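Local coordinates for protein aldo-keto reductase family 1 member C1 (Caenorhabditis elegans, PDB 1QWK) that probably reduces aldehydes and ketones to alcohols with NADPH, as expected of a TIM-barrel aldo-keto reductase related to aldose reductase, at residues Val31-Ala34 with Val35-Val39; Val198-Tyr201 with Ala202-Gly205; His242-Pro245 with Ala246-Leu249; Leu249-Tyr252 with Ala253-Gly257; Ile286-Leu289 with Glu290-Lys293. All coordinates share one frame; numbering follows the deposited sequence.

Contact 1: Val31-Ala34 with Val35-Val39; sequences VITA and VKTAV
Val31-Ala34 and Val35-Val39 form two successive turns of helix 28-41, joined by four backbone bonds from residue i+4 back to residue i: Val35 N to Val31 O, Lys36 N to Ile32 O, Thr37 N to Thr33 O and Ala38 N to Ala34 O. The Thr33 carbonyl carries a double load. Besides Thr37 N, 3.0 Å from Thr33 O, the hydroxyl of Thr37 donates to it, with Thr37 OG1 2.7 Å from that oxygen, and the two donors arrive from opposite faces of the carbonyl plane. With OG1 beside the backbone N (chi1 -62°), the Thr37 hydroxyl folds back along the helix onto the preceding turn, while the Thr33 side chain lies next to it, pointing the same way. On a different flank Val31 and Val35 also run side by side, their CG2 methyls 3.8 Å apart, and both rest on helix 55-68, at Ala57, Ile58 and Ala61. Lys36 passes its CG 3.2 Å from Ile32 O before the chain leads away to salt bridges with Glu64 and Glu68. Ala34 and Ala38 meet Leu21 of strand 21-22 and Ile270 of helix 267-274. Val31, Ala34, Val35 and Ala38 thus form the buried side, while Thr33 and Lys36 lie on the more exposed one, the amphipathic pattern of the helix in a beta-alpha-beta crossover, here linking strands 21-22 and 45-47 of the TIM barrel.

Contact 2: Val198-Tyr201 with Ala202-Gly205; sequences VTSY and ATLG
Ser200 and Thr203 turn their hydroxyls toward each other where strand 197-201 of the TIM barrel gives way to its following loop, which opens with a type I beta turn from Ala202 to Gly205. Thr203 OG1 donates to Ser200 OG at 2.9 Å, a bond between side chains three residues apart that spans the bend at the end of the strand. The serine oxygen has a second partner in the carbonyl of Leu178, so this hydroxyl links the strand end both to the turn and to the loop beyond strand 173-177. Thr203 places OG1 beside its own backbone N (chi1 -39°), and its CG2 branch, 3.6 Å from Ser200 OG, also packs against Leu250 and Ala253 of helix 245-255.

Tyr201, the next residue along the strand, holds CG between its backbone N and carbonyl carbon (chi1 67°), which sets the ring edge beside the start of the loop: Ala202 N lies near the ring plane, 3.5 Å from Tyr201 CD1. The phenol oxygen reaches further, bonding to Asn154 and Gln301. The Tyr201 side chain is about 6 Å from that of His114, a predicted substrate-binding residue, and about 7 Å from that of Lys81, predicted to tune the active-site tyrosine. Ala202 adopts positive phi (59°), turning the chain out of the extended strand, and Ala202 O then accepts from Gly205 N at 3.0 Å to close the turn. The alanine methyl packs against the same ring carbon, with Ala202 CB 3.8 Å from Tyr201 CD1.

Contact 3: His242-Pro245 with Ala246-Leu249; sequences HKTP and AQVL
Gln247 OE1 accepts from Thr244 N at 2.9 Å in a nearly straight bond (N-H...O 174°), although the donor is tilted from the amide carbonyl plane. The partner bond runs the other way: Gln247 N donates to Thr244 OG1 at 3.2 Å. Together they make a capping box, with Thr244 as N-cap of helix 245-255. The threonine holds OG1 between its backbone N and carbonyl carbon (chi1 70°), directed at the first turn, and the same oxygen also bonds to Glu272. The Gln247 chain, extended beyond CG, carries its amide back to Thr244, while NE2 binds the carbonyl of Glu272. Lys243 crosses this side chain at about a right angle, its CE 3.3 Å from Gln247 OE1, and sends its ammonium on to Asp278 and the Glu275 carbonyl. Val248 N to Thr244 O and Leu249 N to Pro245 O start the regular helical ladder. Just upstream, His242 is the positive-phi residue of a Schellman motif that ends helix 232-241, so one helix stops and the next begins within a few residues. The reciprocal bonds satisfy an amide of the first helical turn and the N-cap amide itself, consistent with a capping box that defines the start of helix 245-255.

Contact 4: Leu249-Tyr252 with Ala253-Gly257; sequences LLRY and ALDRG
The Tyr252 ring carries the aliphatic part of Arg256 over one face: Arg256 CG stands 3.9 Å from the ring centroid, in a CH-pi contact offset toward the rim. The two side chains run alongside each other, yet ring and guanidinium planes are turned 57° apart, and the bond from Arg256 NH1 to Tyr252 OH at 3.0 Å is weak. Stronger partners hold both groups, Glu290 for the phenol and the Pro183 carbonyl for Arg256 NH1. The Arg251 guanidinium has Leu254 CD1 over one face, 4.1 Å from Arg251 NH1, and Asp255 at its edge. Arg251 grips the carboxylate side-on, Arg251 NE to Asp255 OD2 at 2.9 Å and Arg251 NH2 to Asp255 OD1 at 3.0 Å. The two planes are 52° apart, and OD2 is met from above the carboxylate plane. With CG anti to the backbone N (chi1 -168°) and a bend at chi2, Arg251 swings its guanidinium along the helix to the residue four places on. These pairs line the last turns of helix 245-255, an outer helix of the TIM barrel that ends in a Schellman motif at Gly257. Asp255 OD2 is also bound by the Leu281 amide and Arg251 NH1 by the Val276 carbonyl, tying the salt bridge to the loop before helix 283-289.

Contact 5: Ile286-Leu289 with Glu290-Lys293; sequences IAKL and EESK
Ile286-Leu289 and Glu290-Lys293 meet in a local surface contact at the C-terminal end of helix 283-289, where a type I beta turn from Glu290 to Lys293 leads the chain off the helix. Glu290 N still donates to Ile286 O at 3.1 Å, with a weak second bond to Ala287 O. Glu291 N bonds instead to Lys288 O, three residues back, approaching from well above the carbonyl plane as the helix unwinds. Two waters bridge the gap at Leu289 O: both lie 2.8 Å from Leu289 O; one also accepts from Ser292 N, and the other is bonded to Ser292 OG. Ser292 OG also takes the amide of Asn294. On the outer face, Lys288 and Glu291 run side by side in a weak salt bridge, Lys288 NZ to Glu291 OE2 at 3.4 Å. The lysine bends at chi2 (62°), carrying its end back toward the glutamate. Glu290 lies along Ile286, with Glu290 CG 3.1 Å from Ile286 O and its carboxylate beside Ile286 CG2, and directs OE2 to the phenol of Tyr252. Leu289 is the buried member, wedged among Val234 and Leu237 of helix 232-241 and Val248 and Tyr252 of helix 245-255, with Ile286 beside it on Tyr252.

From the N terminus, contact 1 comes first, within helix 28-41, and stands apart from the other four, its nearest atoms about 12 Å from contact 4. Contact 2 follows at the end of strand 197-201 and turns the chain into a loop whose Thr203 and Leu204 pack on helix 245-255. Contact 3 begins that helix and contact 4 ends it; they share Leu249. Contact 5 then closes helix 283-289, meeting contact 3 through Val248 and Leu289, and contact 4 through Tyr252 and Glu290. All are local and in series, none nested; contact 2 ties a barrel strand to helix 245-255, and contacts 3 to 5 tie that helix to helices 232-241 and 283-289.

Contact 1: Val31-Ala34 with Val35-Val39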
# COMPACT_ATOMS: atom_id res chain seq x y z
N VAL A 31 3.11 9.63 13.05
CA VAL A 31 3.55 9.65 11.66
C VAL A 31 4.71 10.60 11.38
O VAL A 31 5.56 10.31 10.54
CB VAL A 31 2.39 9.98 10.69
CG1 VAL A 31 2.09 11.47 10.70
CG2 VAL A 31 2.75 9.50 9.29
N ILE A 32 4.76 11.73 12.08
CA ILE A 32 5.85 12.66 11.86
C ILE A 32 7.18 11.99 12.17
O ILE A 32 8.11 12.02 11.36
CB ILE A 32 5.69 13.93 12.71
CG1 ILE A 32 4.47 14.72 12.24
CG2 ILE A 32 6.95 14.78 12.62
CD1 ILE A 32 4.13 15.92 13.11
N THR A 33 7.28 11.38 13.35
CA THR A 33 8.50 10.70 13.77
C THR A 33 8.79 9.51 12.85
O THR A 33 9.94 9.24 12.51
CB THR A 33 8.38 10.16 15.21
OG1 THR A 33 8.09 11.25 16.10
CG2 THR A 33 9.67 9.49 15.64
N ALA A 34 7.73 8.82 12.44
CA ALA A 34 7.87 7.66 11.56
C ALA A 34 8.40 8.06 10.19
O ALA A 34 9.30 7.41 9.65
CB ALA A 34 6.52 6.95 11.42
N VAL A 35 7.85 9.12 9.62
CA VAL A 35 8.28 9.58 8.30
C VAL A 35 9.74 10.00 8.32
O VAL A 35 10.52 9.58 7.46
CB VAL A 35 7.40 10.75 7.80
CG1 VAL A 35 8.00 11.36 6.54
CG2 VAL A 35 5.99 10.26 7.51
N LYS A 36 10.12 10.82 9.29
CA LYS A 36 11.51 11.29 9.37
C LYS A 36 12.49 10.14 9.59
O LYS A 36 13.58 10.13 9.02
CB LYS A 36 11.65 12.33 10.48
CG LYS A 36 10.73 13.53 10.27
CD LYS A 36 10.97 14.63 11.30
CE LYS A 36 12.29 15.34 11.07
NZ LYS A 36 12.50 16.42 12.08
N THR A 37 12.10 9.17 10.41
CA THR A 37 12.96 8.03 10.68
C THR A 37 13.14 7.21 9.41
O THR A 37 14.25 6.78 9.08
CB THR A 37 12.35 7.12 11.77
OG1 THR A 37 12.24 7.85 13.00
CG2 THR A 37 13.23 5.90 11.99
N ALA A 38 12.04 6.99 8.69
CA ALA A 38 12.07 6.21 7.47
C ALA A 38 12.93 6.87 6.40
O ALA A 38 13.77 6.21 5.77
CB ALA A 38 10.65 6.01 6.94
N VAL A 39 12.72 8.16 6.17
CA VAL A 39 13.50 8.86 5.16
C VAL A 39 14.98 8.88 5.51
O VAL A 39 15.83 8.69 4.64
CB VAL A 39 12.98 10.31 4.97
CG1 VAL A 39 13.89 11.07 4.00
CG2 VAL A 39 11.56 10.28 4.42

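Contact 2: Val198-Tyr201 with Ala202-Gly205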
# COMPACT_ATOMS: atom_id res chain seq x y z
N VAL A 198 2.16 -3.54 -9.22
CA VAL A 198 1.40 -4.01 -8.08
C VAL A 198 2.09 -3.63 -6.77
O VAL A 198 3.29 -3.82 -6.62
CB VAL A 198 1.23 -5.56 -8.09
CG1 VAL A 198 0.43 -6.01 -6.87
CG2 VAL A 198 0.55 -5.99 -9.37
N THR A 199 1.32 -3.06 -5.85
CA THR A 199 1.83 -2.69 -4.54
C THR A 199 1.08 -3.51 -3.52
O THR A 199 -0.16 -3.57 -3.52
CB THR A 199 1.61 -1.20 -4.22
OG1 THR A 199 2.43 -0.39 -5.07
CG2 THR A 199 1.97 -0.92 -2.76
N SER A 200 1.84 -4.17 -2.65
CA SER A 200 1.28 -5.00 -1.60
C SER A 200 1.15 -4.26 -0.29
O SER A 200 2.10 -3.60 0.14
CB SER A 200 2.19 -6.21 -1.37
OG SER A 200 2.16 -6.62 -0.01
N TYR A 201 -0.01 -4.34 0.34
CA TYR A 201 -0.15 -3.76 1.68
C TYR A 201 -0.37 -4.96 2.58
O TYR A 201 -0.69 -6.05 2.09
CB TYR A 201 -1.27 -2.71 1.78
CG TYR A 201 -2.71 -3.14 1.63
CD1 TYR A 201 -3.36 -3.89 2.62
CD2 TYR A 201 -3.47 -2.69 0.56
CE1 TYR A 201 -4.73 -4.16 2.54
CE2 TYR A 201 -4.84 -2.95 0.47
CZ TYR A 201 -5.46 -3.69 1.46
OH TYR A 201 -6.82 -3.93 1.36
N ALA A 202 -0.18 -4.79 3.89
CA ALA A 202 -0.31 -5.88 4.86
C ALA A 202 0.67 -6.99 4.48
O ALA A 202 0.39 -8.18 4.63
CB ALA A 202 -1.74 -6.42 4.87
N THR A 203 1.84 -6.58 4.00
CA THR A 203 2.88 -7.50 3.55
C THR A 203 3.36 -8.46 4.63
O THR A 203 3.77 -9.59 4.33
CB THR A 203 4.08 -6.72 3.00
OG1 THR A 203 3.60 -5.58 2.25
CG2 THR A 203 4.91 -7.59 2.08
N LEU A 204 3.31 -8.03 5.89
CA LEU A 204 3.76 -8.87 7.00
C LEU A 204 2.70 -9.81 7.54
O LEU A 204 2.93 -10.50 8.53
CB LEU A 204 4.31 -8.00 8.12
CG LEU A 204 5.55 -7.18 7.74
CD1 LEU A 204 5.98 -6.33 8.92
CD2 LEU A 204 6.68 -8.11 7.30
N GLY A 205 1.53 -9.82 6.90
CA GLY A 205 0.45 -10.70 7.32
C GLY A 205 -0.23 -10.40 8.64
O GLY A 205 -0.24 -9.27 9.11

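Contact 3: His242-Pro245 with Ala246-Leu249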
# COMPACT_ATOMS: atom_id res chain seq x y z
N HIS A 242 19.99 -16.02 7.74
CA HIS A 242 20.38 -15.17 8.86
C HIS A 242 19.62 -13.84 8.79
O HIS A 242 20.13 -12.78 9.16
CB HIS A 242 21.90 -14.92 8.83
CG HIS A 242 22.71 -16.17 8.78
ND1 HIS A 242 22.60 -17.17 9.72
CD2 HIS A 242 23.65 -16.59 7.90
CE1 HIS A 242 23.43 -18.16 9.42
NE2 HIS A 242 24.08 -17.83 8.32
N LYS A 243 18.38 -13.92 8.30
CA LYS A 243 17.51 -12.75 8.20
C LYS A 243 16.33 -13.02 9.13
O LYS A 243 16.15 -14.14 9.60
CB LYS A 243 17.00 -12.58 6.76
CG LYS A 243 18.11 -12.39 5.71
CD LYS A 243 18.92 -11.12 5.96
CE LYS A 243 18.10 -9.87 5.71
NZ LYS A 243 18.89 -8.63 5.97
N THR A 244 15.53 -11.99 9.42
CA THR A 244 14.38 -12.19 10.30
C THR A 244 13.18 -12.65 9.47
O THR A 244 13.14 -12.44 8.26
CB THR A 244 13.98 -10.90 11.04
OG1 THR A 244 13.41 -9.98 10.10
CG2 THR A 244 15.20 -10.26 11.69
N PRO A 245 12.20 -13.29 10.12
CA PRO A 245 11.00 -13.76 9.43
C PRO A 245 10.31 -12.63 8.66
O PRO A 245 9.84 -12.83 7.54
CB PRO A 245 10.14 -14.29 10.57
CG PRO A 245 11.18 -14.88 11.49
CD PRO A 245 12.25 -13.81 11.50
N ALA A 246 10.26 -11.45 9.27
CA ALA A 246 9.64 -10.30 8.62
C ALA A 246 10.39 -9.93 7.35
O ALA A 246 9.78 -9.66 6.31
CB ALA A 246 9.61 -9.11 9.58
N GLN A 247 11.72 -9.90 7.41
CA GLN A 247 12.50 -9.56 6.23
C GLN A 247 12.28 -10.58 5.12
O GLN A 247 12.27 -10.23 3.94
CB GLN A 247 13.98 -9.44 6.61
CG GLN A 247 14.20 -8.36 7.65
CD GLN A 247 15.61 -8.34 8.22
OE1 GLN A 247 16.24 -9.38 8.39
NE2 GLN A 247 16.09 -7.15 8.54
N VAL A 248 12.08 -11.84 5.50
CA VAL A 248 11.83 -12.88 4.51
C VAL A 248 10.46 -12.65 3.85
O VAL A 248 10.33 -12.80 2.63
CB VAL A 248 11.87 -14.29 5.17
CG1 VAL A 248 11.40 -15.34 4.17
CG2 VAL A 248 13.29 -14.60 5.62
N LEU A 249 9.45 -12.29 4.63
CA LEU A 249 8.12 -12.03 4.07
C LEU A 249 8.14 -10.84 3.12
O LEU A 249 7.45 -10.83 2.09
CB LEU A 249 7.10 -11.78 5.19
CG LEU A 249 6.73 -13.00 6.04
CD1 LEU A 249 5.73 -12.58 7.10
CD2 LEU A 249 6.15 -14.10 5.15

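Contact 4: Leu249-Tyr252 with Ala253-Gly257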
# COMPACT_ATOMS: atom_id res chain seq x y z
N LEU A 249 9.45 -12.29 4.63
CA LEU A 249 8.12 -12.03 4.07
C LEU A 249 8.14 -10.84 3.12
O LEU A 249 7.45 -10.83 2.09
CB LEU A 249 7.10 -11.78 5.19
CG LEU A 249 6.73 -13.00 6.04
CD1 LEU A 249 5.73 -12.58 7.10
CD2 LEU A 249 6.15 -14.10 5.15
N LEU A 250 8.92 -9.82 3.46
CA LEU A 250 9.01 -8.64 2.61
C LEU A 250 9.74 -8.99 1.31
O LEU A 250 9.32 -8.59 0.23
CB LEU A 250 9.74 -7.50 3.33
CG LEU A 250 9.03 -7.00 4.60
CD1 LEU A 250 9.86 -5.89 5.25
CD2 LEU A 250 7.64 -6.49 4.24
N ARG A 251 10.83 -9.75 1.42
CA ARG A 251 11.60 -10.14 0.25
C ARG A 251 10.75 -11.04 -0.64
O ARG A 251 10.86 -11.00 -1.87
CB ARG A 251 12.89 -10.88 0.65
CG ARG A 251 13.87 -11.06 -0.50
CD ARG A 251 14.47 -9.73 -0.94
NE ARG A 251 14.65 -9.68 -2.39
CZ ARG A 251 15.20 -8.66 -3.05
NH1 ARG A 251 15.63 -7.59 -2.40
NH2 ARG A 251 15.30 -8.71 -4.37
N TYR A 252 9.88 -11.84 -0.02
CA TYR A 252 9.00 -12.72 -0.78
C TYR A 252 8.16 -11.87 -1.73
O TYR A 252 8.09 -12.14 -2.93
CB TYR A 252 8.07 -13.48 0.17
CG TYR A 252 6.88 -14.11 -0.52
CD1 TYR A 252 7.02 -15.28 -1.26
CD2 TYR A 252 5.62 -13.50 -0.46
CE1 TYR A 252 5.93 -15.83 -1.93
CE2 TYR A 252 4.53 -14.04 -1.13
CZ TYR A 252 4.69 -15.21 -1.86
OH TYR A 252 3.61 -15.74 -2.52
N ALA A 253 7.51 -10.84 -1.19
CA ALA A 253 6.67 -9.97 -2.01
C ALA A 253 7.48 -9.25 -3.08
O ALA A 253 7.04 -9.10 -4.22
CB ALA A 253 5.94 -8.96 -1.13
N LEU A 254 8.68 -8.79 -2.72
CA LEU A 254 9.52 -8.09 -3.68
C LEU A 254 9.89 -8.99 -4.85
O LEU A 254 9.81 -8.58 -6.01
CB LEU A 254 10.80 -7.59 -3.00
CG LEU A 254 10.65 -6.35 -2.12
CD1 LEU A 254 11.94 -6.09 -1.37
CD2 LEU A 254 10.28 -5.15 -2.99
N ASP A 255 10.28 -10.22 -4.55
CA ASP A 255 10.66 -11.12 -5.62
C ASP A 255 9.49 -11.70 -6.40
O ASP A 255 9.68 -12.37 -7.42
CB ASP A 255 11.60 -12.20 -5.07
CG ASP A 255 12.98 -11.64 -4.76
OD1 ASP A 255 13.43 -10.76 -5.53
OD2 ASP A 255 13.63 -12.06 -3.78
N ARG A 256 8.27 -11.42 -5.94
CA ARG A 256 7.05 -11.83 -6.64
C ARG A 256 6.83 -10.75 -7.70
O ARG A 256 5.97 -10.89 -8.58
CB ARG A 256 5.84 -11.86 -5.69
CG ARG A 256 5.69 -13.09 -4.78
CD ARG A 256 5.18 -14.32 -5.55
NE ARG A 256 3.97 -14.02 -6.32
CZ ARG A 256 2.77 -13.77 -5.80
NH1 ARG A 256 2.59 -13.78 -4.49
NH2 ARG A 256 1.75 -13.48 -6.60
N GLY A 257 7.60 -9.67 -7.60
CA GLY A 257 7.50 -8.57 -8.55
C GLY A 257 6.62 -7.43 -8.09
O GLY A 257 6.07 -6.70 -8.91

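Contact 5: Ile286-Leu289 with Glu290-Lys293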
# COMPACT_ATOMS: atom_id res chain seq x y z
N ILE A 286 10.70 -19.38 -3.39
CA ILE A 286 9.33 -18.89 -3.41
C ILE A 286 8.34 -20.05 -3.36
O ILE A 286 7.38 -20.04 -2.58
CB ILE A 286 9.06 -18.03 -4.67
CG1 ILE A 286 9.92 -16.77 -4.64
CG2 ILE A 286 7.59 -17.65 -4.74
CD1 ILE A 286 9.78 -15.89 -5.86
N ALA A 287 8.59 -21.07 -4.18
CA ALA A 287 7.72 -22.24 -4.23
C ALA A 287 7.67 -22.93 -2.87
O ALA A 287 6.60 -23.35 -2.41
CB ALA A 287 8.21 -23.22 -5.29
N LYS A 288 8.82 -23.05 -2.22
CA LYS A 288 8.89 -23.69 -0.91
C LYS A 288 8.05 -22.92 0.10
O LYS A 288 7.31 -23.52 0.89
CB LYS A 288 10.34 -23.76 -0.43
CG LYS A 288 10.52 -24.51 0.88
CD LYS A 288 10.07 -25.96 0.73
CE LYS A 288 10.36 -26.77 1.98
NZ LYS A 288 10.01 -28.20 1.79
N LEU A 289 8.15 -21.60 0.09
CA LEU A 289 7.38 -20.79 1.03
C LEU A 289 5.88 -20.90 0.79
O LEU A 289 5.10 -20.77 1.73
CB LEU A 289 7.79 -19.32 0.95
CG LEU A 289 9.21 -18.94 1.39
CD1 LEU A 289 9.40 -17.44 1.22
CD2 LEU A 289 9.44 -19.33 2.85
N GLU A 290 5.48 -21.17 -0.45
CA GLU A 290 4.06 -21.27 -0.77
C GLU A 290 3.49 -22.69 -0.61
O GLU A 290 2.32 -22.91 -0.88
CB GLU A 290 3.82 -20.80 -2.21
CG GLU A 290 4.37 -19.41 -2.50
CD GLU A 290 4.13 -18.97 -3.94
OE1 GLU A 290 4.20 -19.83 -4.84
OE2 GLU A 290 3.87 -17.77 -4.17
N GLU A 291 4.31 -23.63 -0.16
CA GLU A 291 3.84 -25.01 -0.03
C GLU A 291 2.67 -25.23 0.94
O GLU A 291 1.86 -26.13 0.72
CB GLU A 291 4.99 -25.95 0.34
CG GLU A 291 5.25 -26.08 1.83
CD GLU A 291 6.19 -27.24 2.15
OE1 GLU A 291 6.42 -27.49 3.36
OE2 GLU A 291 6.70 -27.88 1.21
N SER A 292 2.57 -24.42 1.99
CA SER A 292 1.48 -24.58 2.95
C SER A 292 0.12 -24.38 2.26
O SER A 292 -0.90 -24.90 2.71
CB SER A 292 1.61 -23.59 4.11
OG SER A 292 0.95 -22.37 3.82
N LYS A 293 0.13 -23.61 1.18
CA LYS A 293 -1.08 -23.31 0.41
C LYS A 293 -2.10 -22.48 1.19
O LYS A 293 -3.23 -22.30 0.73
CB LYS A 293 -1.73 -24.61 -0.07
CG LYS A 293 -0.83 -25.47 -0.96
CD LYS A 293 -0.54 -24.79 -2.30
CE LYS A 293 0.38 -25.64 -3.16
NZ LYS A 293 0.63 -25.03 -4.50
O HOH W 1 4.70 -22.80 3.59
O HOH W 2 2.34 -20.94 2.15